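Long-range contacts in RagA protein (Porphyromonas gingivalis, PDB 6SLN), which probably imports peptides across the outer membrane as a TonB-dependent receptor, with a peptide bound in this structure: residues P310-I316 with I331-E337; Y225-L231 with P984-V990; F248-F254 with M886-K890; F392-T396 with D875-T879; A197-N201 with T639-E643. All blocks are in the same frame, centred on the assembly; numbering follows the deposited sequence.

Interaction 1 of 5, residues P310-I316 with I331-E337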
# COMPACT_ATOMS: atom_id res chain seq x y z
N PRO A 310 12.56 16.31 -26.38
CA PRO A 310 11.55 16.19 -27.43
C PRO A 310 10.13 16.18 -26.89
O PRO A 310 9.86 15.76 -25.76
CB PRO A 310 11.92 14.86 -28.09
CG PRO A 310 12.51 14.05 -26.96
CD PRO A 310 13.14 15.01 -25.99
N THR A 311 9.21 16.67 -27.72
CA THR A 311 7.78 16.65 -27.43
C THR A 311 7.05 16.16 -28.68
O THR A 311 7.22 16.74 -29.75
CB THR A 311 7.26 18.04 -27.03
OG1 THR A 311 7.89 18.47 -25.81
CG2 THR A 311 5.74 18.02 -26.85
N SER A 312 6.25 15.11 -28.53
CA SER A 312 5.62 14.44 -29.66
C SER A 312 4.16 14.13 -29.34
O SER A 312 3.85 13.76 -28.20
CB SER A 312 6.36 13.15 -29.99
OG SER A 312 6.52 12.38 -28.81
N GLN A 313 3.28 14.25 -30.33
CA GLN A 313 1.87 13.94 -30.10
C GLN A 313 1.17 13.54 -31.40
O GLN A 313 1.42 14.12 -32.47
CB GLN A 313 1.13 15.13 -29.44
CG GLN A 313 0.76 16.31 -30.35
CD GLN A 313 0.22 17.51 -29.57
OE1 GLN A 313 -0.99 17.73 -29.49
NE2 GLN A 313 1.13 18.30 -28.99
N GLY A 314 0.30 12.54 -31.29
CA GLY A 314 -0.53 12.08 -32.38
C GLY A 314 -2.00 12.13 -32.00
O GLY A 314 -2.37 12.50 -30.88
N ASP A 315 -2.84 11.69 -32.94
CA ASP A 315 -4.23 12.12 -32.92
C ASP A 315 -5.07 11.52 -34.04
O ASP A 315 -4.67 11.59 -35.20
CB ASP A 315 -4.26 13.63 -33.07
CG ASP A 315 -5.20 14.25 -32.17
OD1 ASP A 315 -6.01 13.49 -31.62
OD2 ASP A 315 -5.12 15.47 -32.00
N ILE A 316 -6.24 10.97 -33.73
CA ILE A 316 -7.17 10.63 -34.81
C ILE A 316 -8.59 10.81 -34.28
O ILE A 316 -8.89 10.44 -33.14
CB ILE A 316 -6.92 9.21 -35.41
CG1 ILE A 316 -7.72 9.00 -36.69
CG2 ILE A 316 -7.21 8.08 -34.45
CD1 ILE A 316 -6.93 8.34 -37.78
N ILE A 331 -8.80 9.12 -30.27
CA ILE A 331 -7.69 8.53 -29.54
C ILE A 331 -6.43 9.32 -29.87
O ILE A 331 -6.27 9.79 -31.00
CB ILE A 331 -7.49 7.02 -29.84
CG1 ILE A 331 -7.20 6.78 -31.31
CG2 ILE A 331 -8.70 6.23 -29.42
CD1 ILE A 331 -7.25 5.32 -31.69
N GLY A 332 -5.56 9.50 -28.87
CA GLY A 332 -4.40 10.34 -29.05
C GLY A 332 -3.26 9.98 -28.13
O GLY A 332 -3.41 9.23 -27.16
N TYR A 333 -2.10 10.53 -28.45
CA TYR A 333 -0.88 10.31 -27.70
C TYR A 333 -0.20 11.66 -27.49
O TYR A 333 -0.34 12.56 -28.32
CB TYR A 333 0.05 9.32 -28.44
CG TYR A 333 1.50 9.32 -28.03
CD1 TYR A 333 1.93 8.57 -26.93
CD2 TYR A 333 2.45 10.03 -28.76
CE1 TYR A 333 3.27 8.55 -26.56
CE2 TYR A 333 3.79 10.02 -28.40
CZ TYR A 333 4.21 9.28 -27.29
OH TYR A 333 5.55 9.25 -26.92
N PHE A 334 0.49 11.80 -26.37
CA PHE A 334 1.20 13.04 -26.09
C PHE A 334 2.34 12.73 -25.15
O PHE A 334 2.15 12.06 -24.14
CB PHE A 334 0.27 14.09 -25.49
CG PHE A 334 0.95 15.37 -25.10
CD1 PHE A 334 1.54 15.51 -23.84
CD2 PHE A 334 0.98 16.45 -25.97
CE1 PHE A 334 2.15 16.68 -23.48
CE2 PHE A 334 1.60 17.64 -25.61
CZ PHE A 334 2.19 17.75 -24.36
N ASP A 335 3.54 13.21 -25.50
CA ASP A 335 4.69 13.09 -24.62
C ASP A 335 5.45 14.39 -24.66
O ASP A 335 5.84 14.84 -25.74
CB ASP A 335 5.58 11.92 -25.02
CG ASP A 335 6.61 11.60 -23.96
OD1 ASP A 335 6.72 12.38 -22.99
OD2 ASP A 335 7.30 10.57 -24.09
N GLN A 336 5.65 15.00 -23.49
CA GLN A 336 6.45 16.21 -23.37
C GLN A 336 7.57 15.93 -22.39
O GLN A 336 7.31 15.75 -21.19
CB GLN A 336 5.59 17.39 -22.91
CG GLN A 336 6.37 18.69 -22.75
CD GLN A 336 5.61 19.71 -21.94
OE1 GLN A 336 4.41 19.58 -21.73
NE2 GLN A 336 6.32 20.71 -21.45
N GLU A 337 8.80 15.89 -22.88
CA GLU A 337 9.95 15.61 -22.04
C GLU A 337 10.44 16.88 -21.36
O GLU A 337 10.42 17.97 -21.95
CB GLU A 337 11.08 14.98 -22.85
CG GLU A 337 10.98 13.47 -23.01
CD GLU A 337 10.53 12.79 -21.71
OE1 GLU A 337 9.64 11.91 -21.79
OE2 GLU A 337 11.05 13.15 -20.62
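Residues 310-316 and 331-337 run antiparallel at 175°, their axes approaching to 4.5 Å, as the two arms of a beta hairpin in the wall of the receptor barrel. The hydrogen-bonded pairs Ser-312/Asp-335, Gly-314/Tyr-333 and Ile-316/Ile-331 alternate with non-hydrogen-bonded ones, and each of these three is closed by two backbone bonds; Ser-312 N to Asp-335 O, at 2.8 Å, is one of them. The alternation sorts the side chains. Thr-311, Gln-313, Asp-315, Phe-334 and Gln-336 share the face toward the plug: Asp-315 bonds to Asn-176 and, on the neighbouring strand, to Asn-222, while Gln-336 OE1 receives the backbone N of Ala-116. On this face Gln-313 passes obliquely beside the Phe-334 ring, its CB 3.7 Å from Phe-334 CD2, and Thr-311 lies beside Gln-336, pointing the same way. Ser-312, Tyr-333, Ile-316 and Ile-331 occupy the other face, where bound detergent touches Ile-331. With CG anti to its backbone N (chi1 162°), Tyr-333 swings its ring toward the partner strand, so that Ser-312 OG sits near the ring plane, 3.6 Å from Tyr-333 CE2. At the far end the branch methyl of one isoleucine meets the stem of the other, Ile-316 CG2 standing 3.4 Å from Ile-331 CG1.

Interaction 2 of 5, residues Y225-L231 with P984-V990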
# COMPACT_ATOMS: atom_id res chain seq x y z
N TYR A 225 5.94 16.81 -34.02
CA TYR A 225 7.16 16.54 -33.29
C TYR A 225 7.87 17.86 -33.09
O TYR A 225 7.86 18.72 -33.98
CB TYR A 225 8.09 15.54 -34.01
CG TYR A 225 9.37 15.25 -33.26
CD1 TYR A 225 10.50 16.03 -33.46
CD2 TYR A 225 9.46 14.20 -32.35
CE1 TYR A 225 11.68 15.78 -32.78
CE2 TYR A 225 10.64 13.94 -31.65
CZ TYR A 225 11.75 14.74 -31.88
OH TYR A 225 12.93 14.53 -31.21
N GLY A 226 8.51 18.01 -31.94
CA GLY A 226 9.25 19.22 -31.68
C GLY A 226 10.17 19.04 -30.50
O GLY A 226 10.20 17.99 -29.86
N ILE A 227 10.93 20.10 -30.20
CA ILE A 227 11.91 20.09 -29.13
C ILE A 227 11.65 21.25 -28.18
O ILE A 227 11.03 22.25 -28.55
CB ILE A 227 13.35 20.17 -29.66
CG1 ILE A 227 13.48 21.30 -30.66
CG2 ILE A 227 13.73 18.88 -30.32
CD1 ILE A 227 14.82 21.92 -30.66
N SER A 228 12.15 21.11 -26.95
CA SER A 228 12.05 22.12 -25.91
C SER A 228 13.45 22.55 -25.48
O SER A 228 14.29 21.70 -25.16
CB SER A 228 11.26 21.59 -24.71
OG SER A 228 9.89 21.43 -25.03
N GLN A 229 13.69 23.86 -25.45
CA GLN A 229 14.94 24.42 -24.95
C GLN A 229 14.69 25.44 -23.85
O GLN A 229 13.60 26.02 -23.75
CB GLN A 229 15.73 25.07 -26.07
CG GLN A 229 15.70 24.30 -27.35
CD GLN A 229 16.38 25.07 -28.45
OE1 GLN A 229 16.63 26.26 -28.32
NE2 GLN A 229 16.68 24.38 -29.55
N ILE A 230 15.71 25.68 -23.03
CA ILE A 230 15.65 26.72 -22.00
C ILE A 230 15.65 28.08 -22.70
O ILE A 230 16.44 28.33 -23.61
CB ILE A 230 16.82 26.55 -21.01
CG1 ILE A 230 16.68 27.43 -19.78
CG2 ILE A 230 18.13 26.88 -21.64
CD1 ILE A 230 17.90 27.35 -18.87
N LEU A 231 14.70 28.95 -22.32
CA LEU A 231 14.35 30.04 -23.23
C LEU A 231 15.23 31.28 -23.08
O LEU A 231 15.14 32.18 -23.92
CB LEU A 231 12.88 30.47 -23.08
CG LEU A 231 12.08 30.79 -21.81
CD1 LEU A 231 12.66 31.88 -20.90
CD2 LEU A 231 10.69 31.18 -22.25
N PRO A 984 12.84 27.13 -15.54
CA PRO A 984 12.31 28.16 -16.44
C PRO A 984 11.28 27.58 -17.40
O PRO A 984 11.30 26.38 -17.72
CB PRO A 984 13.55 28.64 -17.20
CG PRO A 984 14.75 28.06 -16.44
CD PRO A 984 14.26 26.83 -15.79
N ASN A 985 10.35 28.42 -17.85
CA ASN A 985 9.49 28.00 -18.94
C ASN A 985 10.35 27.72 -20.17
O ASN A 985 11.50 28.15 -20.28
CB ASN A 985 8.44 29.05 -19.27
CG ASN A 985 7.23 28.98 -18.35
OD1 ASN A 985 6.49 27.99 -18.34
ND2 ASN A 985 7.03 30.03 -17.57
N SER A 986 9.78 26.98 -21.10
CA SER A 986 10.55 26.46 -22.21
C SER A 986 10.15 27.16 -23.50
O SER A 986 9.11 27.82 -23.59
CB SER A 986 10.35 24.96 -22.36
OG SER A 986 8.98 24.65 -22.29
N LYS A 987 11.02 27.01 -24.49
CA LYS A 987 10.83 27.52 -25.84
C LYS A 987 10.73 26.31 -26.75
O LYS A 987 11.63 25.45 -26.73
CB LYS A 987 12.00 28.43 -26.23
CG LYS A 987 12.05 28.91 -27.67
CD LYS A 987 13.20 29.90 -27.85
CE LYS A 987 14.56 29.26 -27.56
NZ LYS A 987 15.42 29.18 -28.77
N GLN A 988 9.65 26.20 -27.51
CA GLN A 988 9.42 25.04 -28.35
C GLN A 988 9.45 25.39 -29.83
O GLN A 988 8.91 26.42 -30.25
CB GLN A 988 8.10 24.36 -28.03
CG GLN A 988 8.13 23.49 -26.80
CD GLN A 988 7.37 24.12 -25.67
OE1 GLN A 988 6.19 24.44 -25.81
NE2 GLN A 988 8.05 24.35 -24.56
N TYR A 989 10.08 24.53 -30.61
CA TYR A 989 9.92 24.48 -32.06
C TYR A 989 9.24 23.17 -32.40
O TYR A 989 9.73 22.10 -32.03
CB TYR A 989 11.26 24.57 -32.78
CG TYR A 989 12.13 25.71 -32.36
CD1 TYR A 989 13.02 25.56 -31.31
CD2 TYR A 989 12.06 26.93 -33.01
CE1 TYR A 989 13.83 26.60 -30.91
CE2 TYR A 989 12.87 27.98 -32.61
CZ TYR A 989 13.75 27.81 -31.56
OH TYR A 989 14.56 28.84 -31.14
N VAL A 990 8.13 23.25 -33.11
CA VAL A 990 7.41 22.06 -33.54
C VAL A 990 7.12 22.18 -35.02
O VAL A 990 6.80 23.26 -35.53
CB VAL A 990 6.11 21.87 -32.72
CG1 VAL A 990 5.47 20.52 -33.03
CG2 VAL A 990 6.42 21.95 -31.22
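Strand 225-230 meets strand 986-990 antiparallel, with axes 4.5 Å apart at closest and directions 151° apart, which joins the first barrel strand to the last and closes the cylinder. Two hydrogen-bonded pairs carry the seam, Ile-227/Tyr-989 and Gln-229/Lys-987; in the second, Gln-229 N reaches Lys-987 O at 2.9 Å. Side chains of these pairs share one face. Lys-987 leaves the backbone anti to its N, then bends near its end, and this turn lets NZ donate a hydrogen bond to Gln-229 OE1 at 3.2 Å, from above the plane of the amide carbonyl. The same glutamine amide meets the Tyr-989 ring at its edge, OE1 lying 3.8 Å from Tyr-989 CE1, and the two planes are 63° apart. Ile-227 adds an apolar touch, its CD1 4.1 Å from Tyr-989 CD1. On the other face Ser-228 abuts the stem of Gln-988, whose OE1 is held by Arg-959. At the last pair, Ile-230/Ser-986, the side chains diverge; Ile-230 CG1 packs instead on Pro-984 CG at 3.9 Å, and Leu-231 CB, just beyond, rests on Lys-987 CB. Outward from the seam, Gly-226 and Ser-228 bond through their backbones to Thr-311 and Ala-309 at strand 309-322, and Gln-988 and Val-990 to Arg-959 and Met-957 on strand 951-964.

Interaction 3 of 5, residues F248-F254 with M886-K890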
# COMPACT_ATOMS: atom_id res chain seq x y z
N PHE A 248 39.48 35.32 -7.20
CA PHE A 248 38.62 36.05 -6.27
C PHE A 248 38.67 35.43 -4.88
O PHE A 248 38.97 36.11 -3.90
CB PHE A 248 37.21 36.07 -6.85
CG PHE A 248 36.17 36.68 -5.96
CD1 PHE A 248 36.23 38.01 -5.60
CD2 PHE A 248 35.11 35.92 -5.51
CE1 PHE A 248 35.26 38.57 -4.80
CE2 PHE A 248 34.13 36.47 -4.71
CZ PHE A 248 34.21 37.79 -4.35
N GLN A 249 38.44 34.12 -4.79
CA GLN A 249 38.43 33.45 -3.49
C GLN A 249 39.79 33.55 -2.80
O GLN A 249 39.85 33.71 -1.58
CB GLN A 249 38.03 31.99 -3.66
CG GLN A 249 36.66 31.77 -4.29
CD GLN A 249 36.46 30.33 -4.68
OE1 GLN A 249 37.28 29.75 -5.41
NE2 GLN A 249 35.38 29.72 -4.18
N VAL A 250 40.88 33.43 -3.55
CA VAL A 250 42.19 33.47 -2.91
C VAL A 250 42.47 34.86 -2.38
O VAL A 250 43.04 35.02 -1.30
CB VAL A 250 43.30 33.01 -3.88
CG1 VAL A 250 44.64 33.01 -3.16
CG2 VAL A 250 43.00 31.63 -4.38
N LYS A 251 42.07 35.89 -3.13
CA LYS A 251 42.28 37.26 -2.67
C LYS A 251 41.34 37.62 -1.53
O LYS A 251 41.70 38.41 -0.66
CB LYS A 251 42.11 38.24 -3.83
CG LYS A 251 43.32 38.37 -4.68
CD LYS A 251 43.02 39.21 -5.91
CE LYS A 251 44.21 39.23 -6.85
NZ LYS A 251 43.91 40.06 -8.05
N ALA A 252 40.15 37.03 -1.50
CA ALA A 252 39.19 37.26 -0.43
C ALA A 252 39.56 36.55 0.87
O ALA A 252 38.96 36.85 1.90
CB ALA A 252 37.80 36.83 -0.89
N GLY A 253 40.53 35.62 0.86
CA GLY A 253 40.91 34.91 2.07
C GLY A 253 40.13 33.64 2.33
O GLY A 253 40.35 32.98 3.36
N PHE A 254 39.25 33.27 1.40
CA PHE A 254 38.42 32.08 1.55
C PHE A 254 39.23 30.84 1.86
O PHE A 254 38.83 30.02 2.68
CB PHE A 254 37.62 31.86 0.28
CG PHE A 254 36.57 30.84 0.43
CD1 PHE A 254 35.62 30.96 1.44
CD2 PHE A 254 36.51 29.75 -0.43
CE1 PHE A 254 34.63 30.03 1.59
CE2 PHE A 254 35.50 28.79 -0.27
CZ PHE A 254 34.56 28.94 0.74
N MET A 886 31.13 31.87 -0.16
CA MET A 886 32.25 32.24 -1.00
C MET A 886 32.82 31.06 -1.77
O MET A 886 33.80 31.23 -2.51
CB MET A 886 33.31 32.92 -0.14
CG MET A 886 32.82 34.21 0.51
SD MET A 886 32.58 35.54 -0.69
CE MET A 886 34.27 35.80 -1.26
N GLN A 887 32.23 29.87 -1.63
CA GLN A 887 32.56 28.73 -2.46
C GLN A 887 31.74 28.68 -3.74
O GLN A 887 31.99 27.83 -4.59
CB GLN A 887 32.37 27.43 -1.69
CG GLN A 887 30.91 27.05 -1.50
CD GLN A 887 30.38 27.42 -0.13
OE1 GLN A 887 30.59 28.55 0.35
NE2 GLN A 887 29.72 26.47 0.51
N LEU A 888 30.77 29.57 -3.89
CA LEU A 888 29.93 29.57 -5.07
C LEU A 888 30.46 30.54 -6.11
O LEU A 888 30.99 31.61 -5.77
CB LEU A 888 28.49 29.95 -4.73
CG LEU A 888 27.89 29.22 -3.54
CD1 LEU A 888 26.48 29.73 -3.29
CD2 LEU A 888 27.92 27.75 -3.82
N ASN A 889 30.28 30.18 -7.37
CA ASN A 889 30.59 31.09 -8.46
C ASN A 889 29.73 32.33 -8.32
O ASN A 889 28.56 32.25 -7.93
CB ASN A 889 30.36 30.42 -9.81
CG ASN A 889 30.99 31.19 -10.96
OD1 ASN A 889 32.11 31.70 -10.84
ND2 ASN A 889 30.28 31.26 -12.09
N LYS A 890 30.32 33.49 -8.60
CA LYS A 890 29.72 34.79 -8.37
C LYS A 890 29.71 35.62 -9.64
O LYS A 890 30.41 35.32 -10.61
CB LYS A 890 30.47 35.56 -7.27
CG LYS A 890 30.52 34.84 -5.94
CD LYS A 890 29.21 34.99 -5.18
CE LYS A 890 29.11 34.01 -4.01
NZ LYS A 890 30.24 34.08 -3.03
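Met-886 is set between two phenylalanines, Phe-248 and Phe-254, and touches each with a different part of its chain. Its CB lies over the face of the Phe-254 ring, 3.8 Å from the centroid and 30° off the normal, a CH-pi contact in which the two side chains run antiparallel past one another. Bends at chi2 and chi3 then fold the thioether back toward helix 242-252. There the methyl end crosses Phe-248 at about a right angle, CE coming 3.5 Å from Phe-248 CE2, and the sulfur makes an oblique Met-aromatic contact, SD 5.4 Å from the ring centroid. Ala-252 CB completes this apolar patch, 3.7 Å from the same CE. A Schellman motif at Gly-253 ends helix 242-252, and Phe-254 follows directly with its ring toward the loop; Phe-254 also packs against another protein chain of the assembly. One hydrogen bond crosses the contact: Gln-249 NE2 donates to Met-886 O at 2.8 Å, nearly straight at 173°, on a carbonyl lone pair and in the plane of its own amide. Since Gln-249 OE1 is bonded to Tyr-400, both ends of that amide are engaged, which implies a fixed orientation for the group beside an otherwise apolar contact.

Interaction 4 of 5, residues F392-T396 with D875-T879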
# COMPACT_ATOMS: atom_id res chain seq x y z
N PHE A 392 19.96 27.46 -10.42
CA PHE A 392 20.85 27.92 -9.37
C PHE A 392 22.24 27.33 -9.52
O PHE A 392 23.24 28.04 -9.44
CB PHE A 392 20.27 27.56 -8.00
CG PHE A 392 21.22 27.77 -6.89
CD1 PHE A 392 21.62 29.04 -6.52
CD2 PHE A 392 21.76 26.69 -6.22
CE1 PHE A 392 22.51 29.24 -5.49
CE2 PHE A 392 22.65 26.87 -5.18
CZ PHE A 392 23.03 28.16 -4.81
N GLY A 393 22.32 26.01 -9.71
CA GLY A 393 23.62 25.37 -9.84
C GLY A 393 24.30 25.71 -11.15
O GLY A 393 25.53 25.85 -11.20
N VAL A 394 23.52 25.88 -12.22
CA VAL A 394 24.08 26.31 -13.49
C VAL A 394 24.92 27.57 -13.31
O VAL A 394 26.00 27.70 -13.90
CB VAL A 394 22.95 26.53 -14.52
CG1 VAL A 394 23.49 27.22 -15.76
CG2 VAL A 394 22.30 25.19 -14.87
N LEU A 395 24.43 28.52 -12.51
CA LEU A 395 25.19 29.73 -12.25
C LEU A 395 26.25 29.52 -11.17
O LEU A 395 27.37 30.00 -11.30
CB LEU A 395 24.26 30.87 -11.83
CG LEU A 395 23.10 31.25 -12.75
CD1 LEU A 395 22.39 32.47 -12.20
CD2 LEU A 395 23.54 31.48 -14.20
N THR A 396 25.92 28.82 -10.09
CA THR A 396 26.76 28.91 -8.91
C THR A 396 27.84 27.85 -8.81
O THR A 396 28.63 27.89 -7.86
CB THR A 396 25.91 28.88 -7.62
OG1 THR A 396 25.01 27.77 -7.67
CG2 THR A 396 25.13 30.16 -7.52
N ASP A 875 18.11 34.36 -6.32
CA ASP A 875 19.37 33.88 -6.88
C ASP A 875 20.46 34.93 -6.71
O ASP A 875 21.59 34.62 -6.30
CB ASP A 875 19.23 33.55 -8.37
CG ASP A 875 18.72 32.14 -8.63
OD1 ASP A 875 18.29 31.46 -7.68
OD2 ASP A 875 18.72 31.73 -9.81
N ARG A 876 20.13 36.19 -7.02
CA ARG A 876 21.13 37.23 -6.91
C ARG A 876 21.59 37.45 -5.47
O ARG A 876 22.66 38.04 -5.27
CB ARG A 876 20.62 38.54 -7.55
CG ARG A 876 20.49 38.43 -9.07
CD ARG A 876 20.17 39.73 -9.79
NE ARG A 876 20.76 40.87 -9.11
CZ ARG A 876 20.05 41.82 -8.51
NH1 ARG A 876 18.72 41.74 -8.52
NH2 ARG A 876 20.64 42.83 -7.88
N TYR A 877 20.86 36.95 -4.48
CA TYR A 877 21.39 37.01 -3.11
C TYR A 877 22.62 36.13 -2.96
O TYR A 877 23.45 36.38 -2.08
CB TYR A 877 20.32 36.62 -2.08
CG TYR A 877 20.83 36.53 -0.66
CD1 TYR A 877 21.32 35.34 -0.13
CD2 TYR A 877 20.84 37.64 0.16
CE1 TYR A 877 21.80 35.27 1.17
CE2 TYR A 877 21.30 37.57 1.46
CZ TYR A 877 21.79 36.39 1.96
OH TYR A 877 22.25 36.35 3.25
N PHE A 878 22.76 35.11 -3.81
CA PHE A 878 23.93 34.27 -3.83
C PHE A 878 24.97 34.77 -4.82
O PHE A 878 26.14 34.93 -4.47
CB PHE A 878 23.52 32.84 -4.17
CG PHE A 878 22.58 32.27 -3.18
CD1 PHE A 878 23.06 31.62 -2.06
CD2 PHE A 878 21.20 32.42 -3.34
CE1 PHE A 878 22.19 31.11 -1.13
CE2 PHE A 878 20.32 31.91 -2.41
CZ PHE A 878 20.81 31.26 -1.31
N THR A 879 24.55 35.07 -6.06
CA THR A 879 25.53 35.42 -7.08
C THR A 879 26.19 36.78 -6.84
O THR A 879 27.26 37.03 -7.39
CB THR A 879 24.87 35.39 -8.45
OG1 THR A 879 23.70 36.22 -8.40
CG2 THR A 879 24.48 34.00 -8.80
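Phe-392 and Phe-878 form a T-shaped pair: the edge of the Phe-392 ring points at the face of Phe-878, with centroids 5.3 Å apart and planes at 70°. The touching atom is Phe-392 CE1, which stands 3.8 Å from Phe-878 CG, toward the root of the second ring. One turn after Phe-392, and next to Phe-878, two threonines meet methyl to methyl, Thr-396 CG2 lying 4.1 Å from Thr-879 CG2. Both hold OG1 between the backbone N and the carbonyl carbon, a choice that leaves the methyl groups to face each other. Leu-395 CD1 reaches the same Thr-879 CG2 at 4.3 Å. No hydrogen bond joins the two segments; polar groups around them hold the side chains. Thr-396 OG1 turns back to the carbonyl of Phe-392 and lies 3.4 Å from the plane of the Phe-392 ring, centred on one face. Farther out, Asn-981 ties the two helices together: its OD1 accepts from Phe-392 N, while its backbone N bonds to Asp-875 OD1. Tyr-385 OH grips the same carboxylate oxygen, and its ring meets both phenylalanines. The bound peptide packs its backbone on Phe-878 and an apolar side chain on Tyr-877. Two short helices running nearly parallel, 20° apart and 10.7 Å between axes, thus form a buried apolar contact beside the bound peptide, joining two loop-borne helices that follow barrel strands, at a peptide-contacting site consistent with the substrate-binding region of a TonB-dependent receptor.

Interaction 5 of 5, residues A197-N201 with T639-E643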
# COMPACT_ATOMS: atom_id res chain seq x y z
N ALA A 197 -19.17 26.29 -6.25
CA ALA A 197 -18.18 26.00 -5.21
C ALA A 197 -17.36 27.24 -4.93
O ALA A 197 -17.00 27.52 -3.77
CB ALA A 197 -17.29 24.82 -5.62
N ARG A 198 -17.12 28.00 -5.99
CA ARG A 198 -16.30 29.20 -5.96
C ARG A 198 -16.50 30.00 -7.24
O ARG A 198 -15.53 30.42 -7.88
CB ARG A 198 -14.83 28.82 -5.74
CG ARG A 198 -14.31 27.70 -6.62
CD ARG A 198 -12.81 27.81 -6.75
NE ARG A 198 -12.26 27.11 -7.90
CZ ARG A 198 -12.01 25.80 -7.93
NH1 ARG A 198 -12.29 25.05 -6.87
NH2 ARG A 198 -11.49 25.24 -9.02
N ALA A 199 -17.76 30.22 -7.62
CA ALA A 199 -18.07 31.17 -8.69
C ALA A 199 -17.43 32.52 -8.45
O ALA A 199 -17.18 33.27 -9.40
CB ALA A 199 -19.58 31.39 -8.82
N ALA A 200 -17.16 32.85 -7.19
CA ALA A 200 -16.50 34.10 -6.85
C ALA A 200 -15.19 34.29 -7.61
O ALA A 200 -14.73 35.43 -7.75
CB ALA A 200 -16.25 34.14 -5.35
N ASN A 201 -14.58 33.21 -8.10
CA ASN A 201 -13.32 33.29 -8.82
C ASN A 201 -13.48 33.24 -10.33
O ASN A 201 -12.48 33.26 -11.06
CB ASN A 201 -12.38 32.17 -8.37
CG ASN A 201 -12.05 32.25 -6.91
OD1 ASN A 201 -12.16 33.31 -6.28
ND2 ASN A 201 -11.63 31.12 -6.35
N THR A 639 -21.64 35.96 -4.58
CA THR A 639 -21.09 34.66 -4.90
C THR A 639 -20.29 34.18 -3.70
O THR A 639 -19.71 34.98 -2.97
CB THR A 639 -20.17 34.70 -6.13
OG1 THR A 639 -19.08 35.58 -5.85
CG2 THR A 639 -20.92 35.18 -7.39
N GLY A 640 -20.26 32.88 -3.51
CA GLY A 640 -19.50 32.30 -2.43
C GLY A 640 -18.14 31.81 -2.89
O GLY A 640 -17.90 31.59 -4.07
N ASN A 641 -17.24 31.69 -1.91
CA ASN A 641 -15.95 31.07 -2.10
C ASN A 641 -15.69 30.19 -0.89
O ASN A 641 -15.86 30.64 0.25
CB ASN A 641 -14.83 32.12 -2.27
CG ASN A 641 -13.46 31.47 -2.58
OD1 ASN A 641 -13.37 30.26 -2.79
ND2 ASN A 641 -12.42 32.26 -2.57
N SER A 642 -15.28 28.94 -1.14
CA SER A 642 -15.05 28.01 -0.05
C SER A 642 -13.86 27.10 -0.35
O SER A 642 -13.70 26.06 0.32
CB SER A 642 -16.27 27.14 0.21
OG SER A 642 -16.79 26.69 -1.02
N GLU A 643 -13.04 27.46 -1.33
CA GLU A 643 -11.87 26.67 -1.67
C GLU A 643 -10.86 26.79 -0.53
O GLU A 643 -9.89 27.54 -0.60
CB GLU A 643 -11.26 27.11 -2.99
CG GLU A 643 -11.77 26.35 -4.17
CD GLU A 643 -12.07 24.91 -3.88
OE1 GLU A 643 -11.19 24.21 -3.32
OE2 GLU A 643 -13.20 24.48 -4.22
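Arg-198 and Glu-643 are joined by a salt bridge in which the flat groups stand almost perpendicular, guanidinium and carboxylate planes 89° apart. A single nitrogen makes the bond: Arg-198 NH1 meets Glu-643 OE2 at 2.9 Å, with the oxygen at the guanidinium edge and near its plane. An extended chain from CG to NE carries the charge across to the glutamate, which bends at chi2 (-35°) to receive it; NH2 is meanwhile bonded to the carbonyl of Pro-158. Beside this ion pair the plug loop lies against the end of barrel strand 627-641. The carbonyl of Ala-197 is taken by Ser-642, whose OG donates at 2.9 Å in the carbonyl plane and whose N adds a weak bond at 3.4 Å; that hydroxyl is also bonded to Tyr-569. Further along, Ala-200 N makes a weak bond to Gly-640 O, and Ala-200 CB packs on Asn-641 CB at 3.9 Å. Asn-641 OD1 closes an Asx turn by accepting from Glu-643 N at 3.2 Å, and thereby shapes the chain that presents the glutamate; its ND2 bonds to Glu-678 and to Ser-155 O. The plug loop is thus tied to the barrel by one salt bridge and one hydroxyl bond, with weak backbone bonds beside them, so the contact is mainly polar, its apolar part being the touch of Ala-200 CB on Asn-641 CB and of Ala-199 CB near Thr-639 CG2.

How the interactions relate
Interactions 1 and 2 are neighbours in the barrel wall, their centres about 15 Å apart, and Thr-311 N reaches Gly-226 O at 2.7 Å, a probable hydrogen bond. Interactions 3 and 4 form a second pair, their centres about 14 Å apart, linked where Asn-889 N approaches Thr-396 O at 2.9 Å, also a probable hydrogen bond. Between the two pairs, interactions 2 and 4 come within about 6 Å at their nearest atoms without touching. Interaction 5, where the plug meets the barrel, lies across the centre of the chain from interactions 2, 3 and 4, about 53 Å from interaction 3 between centres. The bound peptide touches interaction 4, a partner chain touches interactions 3 and 4, and detergent touches interaction 1.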